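Local coordinates for hypothetical protein, IPT/TIG domain protein (Bacteroides ovatus, PDB 4HW6) that is of unknown function but, as a two-domain protein joining an IPT/TIG domain to a six-bladed beta-propeller, probably helps to bind carbohydrate or other nutrients, at residues 314-319 against 368-373; 295-300 against 357-362. All blocks are in the same frame, centred on the assembly; numbering follows the deposited sequence.

Contact 1: 314-319 against 368-373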
ATOM      1  N   ILE A 314      17.318 -18.134  -6.092  1.00 13.91           N
ATOM      2  CA  ILE A 314      16.645 -17.813  -4.829  1.00 13.60           C
ATOM      3  C   ILE A 314      17.277 -16.596  -4.168  1.00 14.47           C
ATOM      4  O   ILE A 314      18.518 -16.411  -4.199  1.00 13.96           O
ATOM      5  CB  ILE A 314      16.616 -19.036  -3.862  1.00 14.17           C
ATOM      6  CG1 ILE A 314      15.657 -18.804  -2.706  1.00 14.62           C
ATOM      7  CG2 ILE A 314      18.020 -19.369  -3.335  1.00 14.47           C
ATOM      8  CD1 ILE A 314      15.344 -20.091  -1.970  1.00 14.39           C
ATOM      9  N   VAL A 315      16.409 -15.747  -3.609  1.00 12.32           N
ATOM     10  CA  VAL A 315      16.838 -14.559  -2.888  1.00 14.27           C
ATOM     11  C   VAL A 315      16.628 -14.692  -1.381  1.00 14.10           C
ATOM     12  O   VAL A 315      17.518 -14.309  -0.603  1.00 15.00           O
ATOM     13  CB  VAL A 315      16.170 -13.292  -3.465  1.00 16.24           C
ATOM     14  CG1 VAL A 315      16.470 -12.054  -2.616  1.00 16.81           C
ATOM     15  CG2 VAL A 315      16.656 -13.090  -4.900  1.00 16.74           C
ATOM     16  N   CYS A 316      15.476 -15.195  -0.967  1.00 13.54           N
ATOM     17  CA  CYS A 316      15.194 -15.367   0.441  1.00 13.66           C
ATOM     18  C   CYS A 316      14.258 -16.510   0.735  1.00 13.75           C
ATOM     19  O   CYS A 316      13.565 -17.018  -0.134  1.00 11.95           O
ATOM     20  CB  CYS A 316      14.708 -14.060   1.078  1.00 15.55           C
ATOM     21  SG  CYS A 316      13.078 -13.586   0.537  1.00 16.53           S
ATOM     22  N   GLY A 317      14.277 -16.932   1.982  1.00 12.91           N
ATOM     23  CA  GLY A 317      13.527 -18.098   2.394  1.00 12.51           C
ATOM     24  C   GLY A 317      14.273 -19.372   2.090  1.00 13.91           C
ATOM     25  O   GLY A 317      15.377 -19.361   1.538  1.00 13.03           O
ATOM     26  N   GLN A 318      13.643 -20.485   2.460  1.00 14.08           N
ATOM     27  CA  GLN A 318      14.105 -21.810   2.085  1.00 14.88           C
ATOM     28  C   GLN A 318      12.922 -22.570   1.515  1.00 13.97           C
ATOM     29  O   GLN A 318      11.877 -22.701   2.149  1.00 13.57           O
ATOM     30  CB  GLN A 318      14.699 -22.561   3.268  1.00 16.31           C
ATOM     31  CG  GLN A 318      15.248 -23.901   2.853  1.00 16.64           C
ATOM     32  CD  GLN A 318      16.011 -24.579   3.958  1.00 22.50           C
ATOM     33  OE1 GLN A 318      17.164 -24.224   4.242  1.00 23.42           O
ATOM     34  NE2 GLN A 318      15.373 -25.532   4.604  1.00 21.58           N
ATOM     35  N   HIS A 319      13.109 -23.035   0.288  1.00 14.67           N
ATOM     36  CA  HIS A 319      12.099 -23.777  -0.446  1.00 14.07           C
ATOM     37  C   HIS A 319      11.555 -24.927   0.404  1.00 13.21           C
ATOM     38  O   HIS A 319      12.323 -25.760   0.893  1.00 13.22           O
ATOM     39  CB  HIS A 319      12.759 -24.308  -1.711  1.00 14.92           C
ATOM     40  CG  HIS A 319      11.817 -24.836  -2.751  1.00 15.53           C
ATOM     41  ND1 HIS A 319      11.009 -25.934  -2.552  1.00 16.96           N
ATOM     42  CD2 HIS A 319      11.662 -24.478  -4.050  1.00 15.34           C
ATOM     43  CE1 HIS A 319      10.379 -26.219  -3.683  1.00 17.15           C
ATOM     44  NE2 HIS A 319      10.758 -25.349  -4.611  1.00 16.26           N
ATOM     45  N   ARG A 368       5.725  -7.987   5.363  1.00 11.83           N
ATOM     46  CA  ARG A 368       7.175  -8.088   5.508  1.00 12.38           C
ATOM     47  C   ARG A 368       7.837  -7.271   4.419  1.00 12.27           C
ATOM     48  O   ARG A 368       7.175  -6.862   3.461  1.00 13.89           O
ATOM     49  CB  ARG A 368       7.624  -9.561   5.526  1.00 12.66           C
ATOM     50  CG  ARG A 368       6.942 -10.308   6.671  1.00 14.24           C
ATOM     51  CD  ARG A 368       7.296 -11.772   6.803  1.00 15.14           C
ATOM     52  NE  ARG A 368       8.591 -11.940   7.444  1.00 15.22           N
ATOM     53  CZ  ARG A 368       9.188 -13.122   7.543  1.00 15.79           C
ATOM     54  NH1 ARG A 368       8.576 -14.207   7.087  1.00 13.66           N
ATOM     55  NH2 ARG A 368      10.362 -13.240   8.113  1.00 15.92           N
ATOM     56  N   VAL A 369       9.142  -7.025   4.577  1.00 13.28           N
ATOM     57  CA  VAL A 369       9.898  -6.248   3.602  1.00 13.29           C
ATOM     58  C   VAL A 369      11.128  -7.015   3.219  1.00 14.83           C
ATOM     59  O   VAL A 369      11.830  -7.526   4.099  1.00 15.03           O
ATOM     60  CB  VAL A 369      10.310  -4.886   4.162  1.00 17.17           C
ATOM     61  CG1 VAL A 369      10.961  -4.047   3.070  1.00 17.09           C
ATOM     62  CG2 VAL A 369       9.109  -4.161   4.724  1.00 19.73           C
ATOM     63  N   LEU A 370      11.378  -7.099   1.913  1.00 13.87           N
ATOM     64  CA  LEU A 370      12.628  -7.629   1.368  1.00 14.12           C
ATOM     65  C   LEU A 370      13.408  -6.451   0.794  1.00 14.68           C
ATOM     66  O   LEU A 370      12.932  -5.762  -0.115  1.00 15.20           O
ATOM     67  CB  LEU A 370      12.309  -8.663   0.284  1.00 14.73           C
ATOM     68  CG  LEU A 370      13.504  -9.239  -0.499  1.00 14.19           C
ATOM     69  CD1 LEU A 370      14.525  -9.914   0.419  1.00 13.59           C
ATOM     70  CD2 LEU A 370      12.971 -10.221  -1.533  1.00 13.83           C
ATOM     71  N   THR A 371      14.601  -6.218   1.321  1.00 13.61           N
ATOM     72  CA  THR A 371      15.423  -5.098   0.881  1.00 15.64           C
ATOM     73  C   THR A 371      16.348  -5.538  -0.237  1.00 15.57           C
ATOM     74  O   THR A 371      16.499  -6.745  -0.476  1.00 15.24           O
ATOM     75  CB  THR A 371      16.241  -4.530   2.041  1.00 17.02           C
ATOM     76  OG1 THR A 371      17.253  -5.487   2.427  1.00 17.39           O
ATOM     77  CG2 THR A 371      15.328  -4.247   3.224  1.00 18.45           C
ATOM     78  N   PRO A 372      16.948  -4.570  -0.940  1.00 16.34           N
ATOM     79  CA  PRO A 372      17.843  -4.935  -2.036  1.00 18.65           C
ATOM     80  C   PRO A 372      19.059  -5.766  -1.628  1.00 19.08           C
ATOM     81  O   PRO A 372      19.571  -6.507  -2.450  1.00 22.42           O
ATOM     82  CB  PRO A 372      18.284  -3.588  -2.593  1.00 18.42           C
ATOM     83  CG  PRO A 372      17.125  -2.687  -2.296  1.00 17.63           C
ATOM     84  CD  PRO A 372      16.650  -3.122  -0.931  1.00 16.54           C
ATOM     85  N   GLU A 373      19.504  -5.684  -0.382  1.00 21.05           N
ATOM     86  CA  GLU A 373      20.583  -6.582   0.049  1.00 24.42           C
ATOM     87  C   GLU A 373      20.114  -8.018   0.291  1.00 23.02           C
ATOM     88  O   GLU A 373      20.928  -8.911   0.510  1.00 23.04           O
ATOM     89  CB  GLU A 373      21.297  -6.024   1.280  1.00 28.37           C
ATOM     90  CG  GLU A 373      20.542  -6.117   2.597  1.00 32.47           C
ATOM     91  CD  GLU A 373      21.385  -5.677   3.807  1.00 39.88           C
ATOM     92  OE1 GLU A 373      22.622  -5.661   3.702  1.00 43.37           O
ATOM     93  OE2 GLU A 373      20.806  -5.344   4.869  1.00 39.96           O
TER

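Contact 2: 295-300 against 357-362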
ATOM      1  N   HIS A 295       7.326 -20.958  -0.022  1.00 11.96           N
ATOM      2  CA  HIS A 295       7.838 -20.148   1.091  1.00 12.34           C
ATOM      3  C   HIS A 295       9.186 -19.516   0.771  1.00 13.47           C
ATOM      4  O   HIS A 295      10.039 -19.387   1.631  1.00 11.90           O
ATOM      5  CB  HIS A 295       7.891 -20.991   2.360  1.00 13.33           C
ATOM      6  CG  HIS A 295       6.669 -21.812   2.551  1.00 13.78           C
ATOM      7  ND1 HIS A 295       5.431 -21.242   2.711  1.00 13.72           N
ATOM      8  CD2 HIS A 295       6.482 -23.151   2.563  1.00 14.32           C
ATOM      9  CE1 HIS A 295       4.519 -22.201   2.800  1.00 14.79           C
ATOM     10  NE2 HIS A 295       5.136 -23.372   2.733  1.00 14.29           N
ATOM     11  N   CYS A 296       9.336 -19.046  -0.451  1.00 12.10           N
ATOM     12  CA  CYS A 296      10.590 -18.416  -0.857  1.00 12.55           C
ATOM     13  C   CYS A 296      10.335 -17.475  -2.010  1.00 13.20           C
ATOM     14  O   CYS A 296       9.251 -17.489  -2.621  1.00 12.47           O
ATOM     15  CB  CYS A 296      11.655 -19.457  -1.154  1.00 12.77           C
ATOM     16  SG  CYS A 296      11.175 -20.638  -2.402  1.00 14.80           S
ATOM     17  N   ILE A 297      11.294 -16.580  -2.231  1.00 12.39           N
ATOM     18  CA  ILE A 297      11.235 -15.622  -3.312  1.00 11.80           C
ATOM     19  C   ILE A 297      12.514 -15.772  -4.148  1.00 11.66           C
ATOM     20  O   ILE A 297      13.626 -15.812  -3.606  1.00 12.64           O
ATOM     21  CB  ILE A 297      11.107 -14.165  -2.795  1.00 12.17           C
ATOM     22  CG1 ILE A 297       9.826 -13.975  -1.974  1.00 12.35           C
ATOM     23  CG2 ILE A 297      11.162 -13.181  -3.980  1.00 12.15           C
ATOM     24  CD1 ILE A 297       9.705 -12.611  -1.289  1.00 12.52           C
ATOM     25  N   TYR A 298      12.344 -15.870  -5.457  1.00 11.48           N
ATOM     26  CA  TYR A 298      13.452 -15.924  -6.393  1.00 11.99           C
ATOM     27  C   TYR A 298      13.473 -14.646  -7.211  1.00 12.68           C
ATOM     28  O   TYR A 298      12.473 -13.899  -7.276  1.00 13.52           O
ATOM     29  CB  TYR A 298      13.266 -17.088  -7.377  1.00 13.85           C
ATOM     30  CG  TYR A 298      13.584 -18.487  -6.913  1.00 13.12           C
ATOM     31  CD1 TYR A 298      13.026 -19.021  -5.762  1.00 13.09           C
ATOM     32  CD2 TYR A 298      14.387 -19.322  -7.694  1.00 13.74           C
ATOM     33  CE1 TYR A 298      13.276 -20.341  -5.380  1.00 13.15           C
ATOM     34  CE2 TYR A 298      14.649 -20.630  -7.307  1.00 14.15           C
ATOM     35  CZ  TYR A 298      14.084 -21.135  -6.140  1.00 13.39           C
ATOM     36  OH  TYR A 298      14.333 -22.460  -5.782  1.00 14.67           O
ATOM     37  N   ARG A 299      14.613 -14.414  -7.862  1.00 13.18           N
ATOM     38  CA  ARG A 299      14.746 -13.325  -8.831  0.50 12.82           C
ATOM     39  C   ARG A 299      15.076 -13.888 -10.216  1.00 13.39           C
ATOM     40  O   ARG A 299      15.901 -14.802 -10.352  1.00 14.32           O
ATOM     41  CB  ARG A 299      15.835 -12.342  -8.375  0.50 13.43           C
ATOM     42  CG  ARG A 299      16.308 -11.361  -9.449  0.50 13.55           C
ATOM     43  CD  ARG A 299      16.999 -10.154  -8.857  0.50 14.10           C
ATOM     44  NE  ARG A 299      17.926  -9.523  -9.784  0.50 14.56           N
ATOM     45  CZ  ARG A 299      18.673  -8.461  -9.486  0.50 15.77           C
ATOM     46  NH1 ARG A 299      18.589  -7.917  -8.287  0.50 16.03           N
ATOM     47  NH2 ARG A 299      19.513  -7.947 -10.376  0.50 15.94           N
ATOM     48  N   VAL A 300      14.468 -13.301 -11.244  1.00 13.74           N
ATOM     49  CA  VAL A 300      14.769 -13.635 -12.641  1.00 13.75           C
ATOM     50  C   VAL A 300      15.204 -12.353 -13.363  1.00 14.48           C
ATOM     51  O   VAL A 300      14.481 -11.355 -13.401  1.00 15.00           O
ATOM     52  CB  VAL A 300      13.598 -14.351 -13.334  1.00 12.79           C
ATOM     53  CG1 VAL A 300      12.305 -13.532 -13.263  1.00 13.21           C
ATOM     54  CG2 VAL A 300      14.000 -14.699 -14.765  1.00 13.42           C
ATOM     55  N   PHE A 357      10.733  -4.054  -1.289  1.00 14.28           N
ATOM     56  CA  PHE A 357       9.681  -4.954  -1.747  1.00 13.65           C
ATOM     57  C   PHE A 357       8.833  -5.360  -0.526  1.00 13.35           C
ATOM     58  O   PHE A 357       9.283  -6.144   0.325  1.00 14.02           O
ATOM     59  CB  PHE A 357      10.296  -6.176  -2.433  1.00 13.77           C
ATOM     60  CG  PHE A 357       9.290  -7.061  -3.139  1.00 12.36           C
ATOM     61  CD1 PHE A 357       8.600  -6.590  -4.271  1.00 13.10           C
ATOM     62  CD2 PHE A 357       9.065  -8.366  -2.711  1.00 12.96           C
ATOM     63  CE1 PHE A 357       7.696  -7.410  -4.943  1.00 13.15           C
ATOM     64  CE2 PHE A 357       8.171  -9.177  -3.387  1.00 11.98           C
ATOM     65  CZ  PHE A 357       7.498  -8.697  -4.500  1.00 12.34           C
ATOM     66  N   TYR A 358       7.617  -4.817  -0.438  1.00 13.51           N
ATOM     67  CA  TYR A 358       6.680  -5.147   0.648  1.00 13.35           C
ATOM     68  C   TYR A 358       5.771  -6.253   0.206  1.00 13.78           C
ATOM     69  O   TYR A 358       5.187  -6.193  -0.876  1.00 13.83           O
ATOM     70  CB  TYR A 358       5.824  -3.933   1.028  1.00 13.40           C
ATOM     71  CG  TYR A 358       6.585  -2.868   1.764  1.00 14.74           C
ATOM     72  CD1 TYR A 358       7.485  -2.016   1.109  1.00 16.79           C
ATOM     73  CD2 TYR A 358       6.367  -2.669   3.119  1.00 14.98           C
ATOM     74  CE1 TYR A 358       8.170  -1.039   1.805  1.00 15.82           C
ATOM     75  CE2 TYR A 358       7.071  -1.726   3.831  1.00 16.12           C
ATOM     76  CZ  TYR A 358       7.949  -0.910   3.178  1.00 17.85           C
ATOM     77  OH  TYR A 358       8.582   0.014   3.932  1.00 19.90           O
ATOM     78  N   PHE A 359       5.637  -7.281   1.031  1.00 12.06           N
ATOM     79  CA  PHE A 359       4.784  -8.385   0.702  1.00 11.81           C
ATOM     80  C   PHE A 359       3.993  -8.914   1.869  1.00 13.63           C
ATOM     81  O   PHE A 359       4.392  -8.795   3.043  1.00 13.16           O
ATOM     82  CB  PHE A 359       5.572  -9.531   0.028  1.00 11.85           C
ATOM     83  CG  PHE A 359       6.614 -10.180   0.904  1.00 11.69           C
ATOM     84  CD1 PHE A 359       7.868  -9.622   1.078  1.00 13.08           C
ATOM     85  CD2 PHE A 359       6.343 -11.377   1.552  1.00 11.76           C
ATOM     86  CE1 PHE A 359       8.817 -10.230   1.898  1.00 13.07           C
ATOM     87  CE2 PHE A 359       7.292 -11.990   2.354  1.00 11.75           C
ATOM     88  CZ  PHE A 359       8.526 -11.420   2.530  1.00 12.80           C
ATOM     89  N   CYS A 360       2.842  -9.508   1.531  1.00 13.26           N
ATOM     90  CA  CYS A 360       2.016 -10.157   2.532  1.00 12.76           C
ATOM     91  C   CYS A 360       2.470 -11.608   2.718  1.00 13.05           C
ATOM     92  O   CYS A 360       2.587 -12.353   1.754  1.00 14.55           O
ATOM     93  CB  CYS A 360       0.566 -10.126   2.090  1.00 14.22           C
ATOM     94  SG  CYS A 360      -0.091  -8.453   2.222  1.00 17.83           S
ATOM     95  N   ASP A 361       2.763 -11.970   3.958  1.00 13.05           N
ATOM     96  CA  ASP A 361       3.205 -13.314   4.307  1.00 13.67           C
ATOM     97  C   ASP A 361       1.965 -13.900   4.973  1.00 13.65           C
ATOM     98  O   ASP A 361       1.736 -13.713   6.156  1.00 15.24           O
ATOM     99  CB  ASP A 361       4.418 -13.222   5.230  1.00 13.20           C
ATOM    100  CG  ASP A 361       5.351 -14.441   5.153  1.00 16.52           C
ATOM    101  OD1 ASP A 361       5.585 -14.987   4.044  1.00 16.39           O
ATOM    102  OD2 ASP A 361       5.889 -14.818   6.220  1.00 15.32           O
ATOM    103  N   ARG A 362       1.138 -14.563   4.170  1.00 13.82           N
ATOM    104  CA  ARG A 362      -0.204 -14.908   4.558  1.00 13.35           C
ATOM    105  C   ARG A 362      -0.274 -15.766   5.807  1.00 12.63           C
ATOM    106  O   ARG A 362      -1.109 -15.525   6.707  1.00 13.44           O
ATOM    107  CB  ARG A 362      -0.905 -15.592   3.381  1.00 14.48           C
ATOM    108  CG  ARG A 362      -2.334 -16.021   3.643  1.00 16.64           C
ATOM    109  CD  ARG A 362      -2.920 -16.671   2.409  1.00 18.57           C
ATOM    110  NE  ARG A 362      -4.159 -17.408   2.695  1.00 19.40           N
ATOM    111  CZ  ARG A 362      -5.400 -17.064   2.319  1.00 23.92           C
ATOM    112  NH1 ARG A 362      -5.679 -15.935   1.670  1.00 21.68           N
ATOM    113  NH2 ARG A 362      -6.407 -17.881   2.622  1.00 23.90           N
TER

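Contact 1: 314-319 against 368-373
Leu370 reaches Val315 and Cys316 with its CG opposite the backbone N (chi1 175°), which carries both methyls off strand 366-370 toward Val315 and Cys316. Val315 holds CG1 in the equivalent position, while Cys316 swings SG between its own backbone N and carbonyl carbon (chi1 70°), so that methyl and sulfur lie side by side facing the leucine. The fork of Leu370 lies against both: CD1 and CD2 of Leu370 are 3.9 and 4.0 Å from Cys316 SG, and Val315 CG1 is within 4.2 Å of either methyl. The side chains of Val315 and Leu370 cross obliquely, and the match is wholly apolar. Cys316 and Leu370 are buried; Val315 is partly exposed, and its side chain also rests on Arg299. With an alanine at Leu370 both methyls are gone, and a gap between the blades is likely to open beside Cys316 SG and Val315 CG1. Two successive residues can face one partner because Val315 and Cys316 form a classic beta bulge opposite Ile297, to which both are hydrogen-bonded through the backbone, with Val315 at a psi of -44° instead of the usual extended value. The bulge lies on the outermost strand of one blade, where the chain turns a corner at Cys316, and sets both side chains against the next blade, the blade-to-blade packing of a six-bladed beta-propeller.

Contact 2: 295-300 against 357-362
Ile297 sends its longer branch between Phe357 and Phe359, and the route of that branch accounts for the contact. At CB the chain divides. CG2, opposite the backbone N, turns toward strand 366-370 of the adjoining blade, where Ile297 CG2 lies 4.2 Å from Leu370 CD2. CG1 takes the other course, opposite the carbonyl carbon, and with chi2 at 173° it continues fully extended, so that the terminal methyl CD1 projects as far as the chain allows. This methyl sits over the centre of the Phe359 ring, 4.1 Å from its centroid and only 11° off the ring normal, a CH-pi contact onto the face. The Phe357 ring receives the same methyl differently, at its edge and near its plane, with CE2 4.3 Å from Ile297 CD1. One methyl thus meets one face and one edge. Strand 296-301 is the third strand of its propeller blade and strand 355-361 belongs to the next blade, so the isoleucine fills part of the hydrophobic layer between two adjoining beta-sheets, with Tyr288 and Leu334 touching it as well. Phe357 extends this layer by meeting the rings of Tyr288 and Phe342. The edge of the Phe359 ring has polar neighbours in its plane, Phe357 O and Asp361 OD1, toward which its slightly positive hydrogens would be favourably turned. Asp361 itself is anchored, OD1 accepting from Trp335 N and OD2 pairing with Arg368 in a salt bridge.

Overall arrangement
After the N-terminal IPT/TIG domain the chain enters the propeller, and the four segments follow in the order 295-300, 314-319, 357-362, 368-373. Contact 2 closes a loop of 56 residues between its segments, contact 1 one of 48; because the segments alternate, the two closures cross. Each pairs one strand of the earlier blade with one of the later. Strands 296-301 and 313-315 are neighbours in one sheet, strands 355-361 and 366-370 in the other, where Arg368 N lies 2.8 Å from Phe359 O, a probable hydrogen bond within the later blade. With centres about 6 Å apart, the contacts form one continuous apolar seam joining consecutive blades.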